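Local coordinates for protein purine nucleoside phosphorylase (Grouper iridovirus, PDB 3KHS) that probably cleaves purine nucleosides with phosphate, releasing the free base and ribose 1-phosphate in purine nucleoside salvage, at residues Phe126-Asp131 with Lys169-Ala174; Arg176-Ser181 with Met268-Lys273. All coordinates share one frame; numbering follows the deposited sequence.

Interaction 1 of 2, residues Phe126-Asp131 with Lys169-Ala174; sequences FMVVRD and KYAISA
Strand 126-129 passes beside helix 165-178 and comes nearest at Val128 and Ala171, whose CA atoms are 7.3 Å apart. Val128 carries the whole contact from the strand. Its CB projects toward the helix, and its CG2 methyl does most of the touching. CG2 meets Ala171 CB at 3.9 Å and Ile172 CD1 at 4.0 Å, so this one methyl packs on two consecutive helix residues. With chi1 at 161°, CG1 is anti to the backbone N and CG2 lies beside it; CG2 is the branch that faces the helix. The fold is the mixed, partly barrel-like alpha-beta fold of the PNP/MTAP phosphorylases, and here a helix packs on one face of its sheet. Strand 126-129 is held edge to edge by strands 184-191 and 231-241. Ala171 points its methyl toward the strand and also touches Leu233 of strand 231-241. Ile172 starts off to one side, but its chain bends back. With chi1 and chi2 both at -61°, its CD1 swings over to Val128, ending 4.1 Å from Val128 CB. The Val128 and Ile172 side chains cross at a slant. Val128 also packs against Val235 of the neighbouring strand.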
loop_
_atom_site.group_PDB
_atom_site.type_symbol
_atom_site.label_atom_id
_atom_site.label_comp_id
_atom_site.label_asym_id
_atom_site.label_seq_id
_atom_site.Cartn_x
_atom_site.Cartn_y
_atom_site.Cartn_z
ATOM N N PHE B 126 -25.098 -1.831 14.723
ATOM C CA PHE B 126 -24.626 -2.889 13.846
ATOM C C PHE B 126 -24.624 -2.326 12.433
ATOM O O PHE B 126 -25.539 -1.604 12.051
ATOM C CB PHE B 126 -25.587 -4.080 13.865
ATOM C CG PHE B 126 -25.506 -4.940 15.104
ATOM C CD1 PHE B 126 -26.496 -5.882 15.365
ATOM C CD2 PHE B 126 -24.454 -4.833 15.984
ATOM C CE1 PHE B 126 -26.429 -6.701 16.485
ATOM C CE2 PHE B 126 -24.384 -5.657 17.112
ATOM C CZ PHE B 126 -25.375 -6.588 17.356
ATOM N N MET B 127 -23.600 -2.639 11.653
ATOM C CA MET B 127 -23.584 -2.196 10.267
ATOM C C MET B 127 -23.412 -3.422 9.399
ATOM O O MET B 127 -22.349 -4.038 9.378
ATOM C CB MET B 127 -22.445 -1.224 9.943
ATOM C CG MET B 127 -22.523 -0.804 8.479
ATOM S SD MET B 127 -21.126 0.018 7.779
ATOM C CE MET B 127 -20.133 -1.378 7.286
ATOM N N VAL B 128 -24.479 -3.779 8.704
ATOM C CA VAL B 128 -24.462 -4.900 7.795
ATOM C C VAL B 128 -23.642 -4.377 6.621
ATOM O O VAL B 128 -23.880 -3.255 6.153
ATOM C CB VAL B 128 -25.909 -5.242 7.364
ATOM C CG1 VAL B 128 -25.900 -6.070 6.114
ATOM C CG2 VAL B 128 -26.619 -5.975 8.492
ATOM N N VAL B 129 -22.690 -5.175 6.140
ATOM C CA VAL B 129 -21.821 -4.724 5.060
ATOM C C VAL B 129 -22.341 -4.947 3.659
ATOM O O VAL B 129 -22.618 -6.075 3.262
ATOM C CB VAL B 129 -20.403 -5.363 5.173
ATOM C CG1 VAL B 129 -19.493 -4.802 4.102
ATOM C CG2 VAL B 129 -19.833 -5.087 6.541
ATOM N N ARG B 130 -22.454 -3.865 2.899
ATOM C CA ARG B 130 -22.958 -3.967 1.541
ATOM C C ARG B 130 -21.827 -3.932 0.539
ATOM O O ARG B 130 -21.973 -4.367 -0.592
ATOM C CB ARG B 130 -23.952 -2.832 1.234
ATOM C CG ARG B 130 -23.298 -1.506 0.897
ATOM C CD ARG B 130 -24.293 -0.445 0.377
ATOM N NE ARG B 130 -23.642 0.376 -0.652
ATOM C CZ ARG B 130 -23.258 1.632 -0.474
ATOM N NH1 ARG B 130 -23.470 2.233 0.686
ATOM N NH2 ARG B 130 -22.627 2.277 -1.442
ATOM N N ASP B 131 -20.685 -3.406 0.953
ATOM C CA ASP B 131 -19.541 -3.322 0.056
ATOM C C ASP B 131 -18.306 -2.953 0.866
ATOM O O ASP B 131 -18.429 -2.566 2.023
ATOM C CB ASP B 131 -19.802 -2.261 -1.019
ATOM C CG ASP B 131 -18.920 -2.447 -2.229
ATOM O OD1 ASP B 131 -18.393 -3.555 -2.348
ATOM O OD2 ASP B 131 -18.760 -1.538 -3.073
ATOM N N LYS B 169 -30.489 -9.059 2.986
ATOM C CA LYS B 169 -31.919 -8.919 3.265
ATOM C C LYS B 169 -32.270 -9.715 4.491
ATOM O O LYS B 169 -32.968 -9.233 5.366
ATOM C CB LYS B 169 -32.774 -9.390 2.079
ATOM C CG LYS B 169 -32.681 -8.456 0.877
ATOM C CD LYS B 169 -33.521 -8.925 -0.272
ATOM C CE LYS B 169 -33.315 -8.046 -1.491
ATOM N NZ LYS B 169 -33.740 -8.786 -2.733
ATOM N N TYR B 170 -31.781 -10.940 4.571
ATOM C CA TYR B 170 -32.065 -11.754 5.745
ATOM C C TYR B 170 -31.562 -11.059 7.007
ATOM O O TYR B 170 -32.243 -11.041 8.029
ATOM C CB TYR B 170 -31.393 -13.129 5.632
ATOM C CG TYR B 170 -31.893 -14.006 4.504
ATOM C CD1 TYR B 170 -33.208 -13.904 4.043
ATOM C CD2 TYR B 170 -31.078 -15.001 3.960
ATOM C CE1 TYR B 170 -33.705 -14.770 3.075
ATOM C CE2 TYR B 170 -31.564 -15.880 2.991
ATOM C CZ TYR B 170 -32.882 -15.761 2.552
ATOM O OH TYR B 170 -33.391 -16.638 1.608
ATOM N N ALA B 171 -30.364 -10.486 6.935
ATOM C CA ALA B 171 -29.803 -9.827 8.102
ATOM C C ALA B 171 -30.611 -8.606 8.535
ATOM O O ALA B 171 -30.898 -8.452 9.720
ATOM C CB ALA B 171 -28.353 -9.449 7.850
ATOM N N ILE B 172 -30.968 -7.748 7.583
ATOM C CA ILE B 172 -31.761 -6.552 7.860
ATOM C C ILE B 172 -33.101 -6.911 8.502
ATOM O O ILE B 172 -33.506 -6.320 9.497
ATOM C CB ILE B 172 -32.054 -5.796 6.572
ATOM C CG1 ILE B 172 -30.739 -5.366 5.923
ATOM C CG2 ILE B 172 -32.969 -4.623 6.861
ATOM C CD1 ILE B 172 -29.928 -4.445 6.785
ATOM N N SER B 173 -33.773 -7.887 7.906
ATOM C CA SER B 173 -35.063 -8.372 8.361
ATOM C C SER B 173 -34.954 -9.038 9.739
ATOM O O SER B 173 -35.833 -8.903 10.605
ATOM C CB SER B 173 -35.588 -9.364 7.314
ATOM O OG SER B 173 -36.547 -10.239 7.878
ATOM N N ALA B 174 -33.868 -9.764 9.944
ATOM C CA ALA B 174 -33.667 -10.429 11.219
ATOM C C ALA B 174 -33.488 -9.390 12.312
ATOM O O ALA B 174 -33.897 -9.593 13.453
ATOM C CB ALA B 174 -32.444 -11.328 11.145
#

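Interaction 2 of 2, residues Arg176-Ser181 with Met268-Lys273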
loop_
_atom_site.group_PDB
_atom_site.type_symbol
_atom_site.label_atom_id
_atom_site.label_comp_id
_atom_site.label_asym_id
_atom_site.label_seq_id
_atom_site.Cartn_x
_atom_site.Cartn_y
_atom_site.Cartn_z
ATOM N N ARG B 176 -34.769 -6.270 12.231
ATOM C CA ARG B 176 -36.096 -5.712 12.456
ATOM C C ARG B 176 -36.832 -6.645 13.405
ATOM O O ARG B 176 -37.281 -6.251 14.482
ATOM C CB ARG B 176 -36.875 -5.633 11.144
ATOM C CG ARG B 176 -38.372 -5.383 11.317
ATOM C CD ARG B 176 -39.128 -5.624 10.014
ATOM N NE ARG B 176 -38.850 -6.953 9.453
ATOM C CZ ARG B 176 -39.292 -8.107 9.960
ATOM N NH1 ARG B 176 -40.054 -8.121 11.052
ATOM N NH2 ARG B 176 -38.955 -9.259 9.380
ATOM N N GLU B 177 -36.928 -7.896 12.992
ATOM C CA GLU B 177 -37.601 -8.931 13.751
ATOM C C GLU B 177 -37.145 -9.008 15.202
ATOM O O GLU B 177 -37.921 -9.381 16.081
ATOM C CB GLU B 177 -37.337 -10.248 13.043
ATOM C CG GLU B 177 -38.293 -11.371 13.299
ATOM C CD GLU B 177 -38.083 -12.497 12.285
ATOM O OE1 GLU B 177 -38.052 -12.199 11.055
ATOM O OE2 GLU B 177 -37.951 -13.664 12.726
ATOM N N LEU B 178 -35.882 -8.675 15.465
ATOM C CA LEU B 178 -35.369 -8.726 16.840
ATOM C C LEU B 178 -35.510 -7.394 17.565
ATOM O O LEU B 178 -35.148 -7.284 18.739
ATOM C CB LEU B 178 -33.899 -9.170 16.869
ATOM C CG LEU B 178 -33.603 -10.636 16.513
ATOM C CD1 LEU B 178 -32.243 -10.706 15.854
ATOM C CD2 LEU B 178 -33.676 -11.541 17.756
ATOM N N GLY B 179 -36.038 -6.391 16.863
ATOM C CA GLY B 179 -36.243 -5.087 17.469
ATOM C C GLY B 179 -35.022 -4.184 17.467
ATOM O O GLY B 179 -34.911 -3.311 18.323
ATOM N N MET B 180 -34.130 -4.369 16.493
ATOM C CA MET B 180 -32.888 -3.590 16.410
ATOM C C MET B 180 -32.821 -2.781 15.132
ATOM O O MET B 180 -31.762 -2.277 14.757
ATOM C CB MET B 180 -31.674 -4.533 16.439
ATOM C CG MET B 180 -31.754 -5.640 17.480
ATOM S SD MET B 180 -30.282 -6.718 17.550
ATOM C CE MET B 180 -30.284 -7.332 15.911
ATOM N N SER B 181 -33.944 -2.651 14.453
ATOM C CA SER B 181 -33.943 -1.931 13.192
ATOM C C SER B 181 -33.401 -0.505 13.259
ATOM O O SER B 181 -32.854 -0.014 12.279
ATOM C CB SER B 181 -35.355 -1.908 12.609
ATOM O OG SER B 181 -36.241 -1.279 13.523
ATOM N N MET B 268 -25.570 -9.556 18.889
ATOM C CA MET B 268 -24.936 -10.101 17.698
ATOM C C MET B 268 -25.187 -11.598 17.594
ATOM O O MET B 268 -25.453 -12.102 16.513
ATOM C CB MET B 268 -23.429 -9.819 17.727
ATOM C CG MET B 268 -22.697 -10.211 16.443
ATOM S SD MET B 268 -23.198 -9.328 14.944
ATOM C CE MET B 268 -22.179 -7.761 15.114
ATOM N N THR B 269 -25.101 -12.300 18.720
ATOM C CA THR B 269 -25.349 -13.735 18.742
ATOM C C THR B 269 -26.769 -14.043 18.294
ATOM O O THR B 269 -26.987 -14.961 17.504
ATOM C CB THR B 269 -25.169 -14.320 20.145
ATOM O OG1 THR B 269 -23.819 -14.115 20.588
ATOM C CG2 THR B 269 -25.480 -15.820 20.129
ATOM N N ALA B 270 -27.737 -13.282 18.810
ATOM C CA ALA B 270 -29.132 -13.465 18.439
ATOM C C ALA B 270 -29.316 -13.232 16.945
ATOM O O ALA B 270 -29.959 -14.029 16.252
ATOM C CB ALA B 270 -30.003 -12.507 19.225
ATOM N N LEU B 271 -28.753 -12.134 16.450
ATOM C CA LEU B 271 -28.853 -11.789 15.028
ATOM C C LEU B 271 -28.314 -12.901 14.129
ATOM O O LEU B 271 -28.961 -13.296 13.167
ATOM C CB LEU B 271 -28.092 -10.481 14.740
ATOM C CG LEU B 271 -27.983 -9.978 13.279
ATOM C CD1 LEU B 271 -29.343 -9.784 12.687
ATOM C CD2 LEU B 271 -27.240 -8.653 13.213
ATOM N N VAL B 272 -27.118 -13.389 14.438
ATOM C CA VAL B 272 -26.494 -14.453 13.664
ATOM C C VAL B 272 -27.349 -15.731 13.666
ATOM O O VAL B 272 -27.503 -16.379 12.628
ATOM C CB VAL B 272 -25.040 -14.773 14.219
ATOM C CG1 VAL B 272 -24.438 -15.979 13.501
ATOM C CG2 VAL B 272 -24.118 -13.580 13.982
ATOM N N LYS B 273 -27.905 -16.084 14.830
ATOM C CA LYS B 273 -28.737 -17.276 14.943
ATOM C C LYS B 273 -29.988 -17.157 14.087
ATOM O O LYS B 273 -30.300 -18.068 13.304
ATOM C CB LYS B 273 -29.117 -17.537 16.401
ATOM C CG LYS B 273 -27.914 -17.844 17.271
ATOM C CD LYS B 273 -28.277 -18.202 18.717
ATOM C CE LYS B 273 -29.213 -19.406 18.791
ATOM N NZ LYS B 273 -29.467 -19.826 20.208
#
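Leu178, at the end of helix 165-178, and Met180, just beyond it, reach across to helix 257-279, and both meet Leu271. Leu178 lies over the backbone of the other helix. Its CD1 methyl rests 3.7 Å from Leu271 CA and 3.8 Å from Leu271 N, closer than it comes to any side-chain atom there. The other branch turns to the neighbouring residue, with Leu178 CD2 4.1 Å from Ala270 CB. The two methyls thus straddle consecutive residues of the helix.

Met180 comes in by its tip. CG is anti to the carbonyl carbon and chi2 is extended, but the chain bends at chi3 (-59°). Its CE then sits 4.0 Å from Leu271 CB and 4.2 Å from Leu271 CD1. The Met180 and Leu271 side chains are inclined to each other, and the contact is purely apolar. Phe126 of the nearby strand touches both of them.

Between the two reaching residues the chain leaves the helix at Gly179, with a positive phi (84°) that suits glycine. Gly179 N bonds to Arg176 O at 2.7 Å. This turn carries the chain on to Met180, so that Leu178 and Met180 both face helix 257-279. The arrangement is a Schellman motif closing a helix, with apolar residues before and after the glycine packed on an adjacent helix.

In the fold
Both interactions use helix 165-178. In interaction 1 its middle packs on strand 126-129, and in interaction 2 its C-terminal end packs on helix 257-279. Their centres are 10 Å apart, and Leu271 joins them: its CD1 lies 3.8 Å from Ala174 CB, and its CD2 lies 3.6 Å from Phe126 CD1. Interaction 1 is the more buried, against the sheet, and rests on beta-branched Val128 and Ile172 with Ala171. Interaction 2 lies farther from the chain's centre and is partly open, with Leu178 exposed. It adds the flexible thioether of Met180 and packs a leucine on helix backbone. Both are apolar, while polar groups such as Arg176 and Glu177 lie toward the surface.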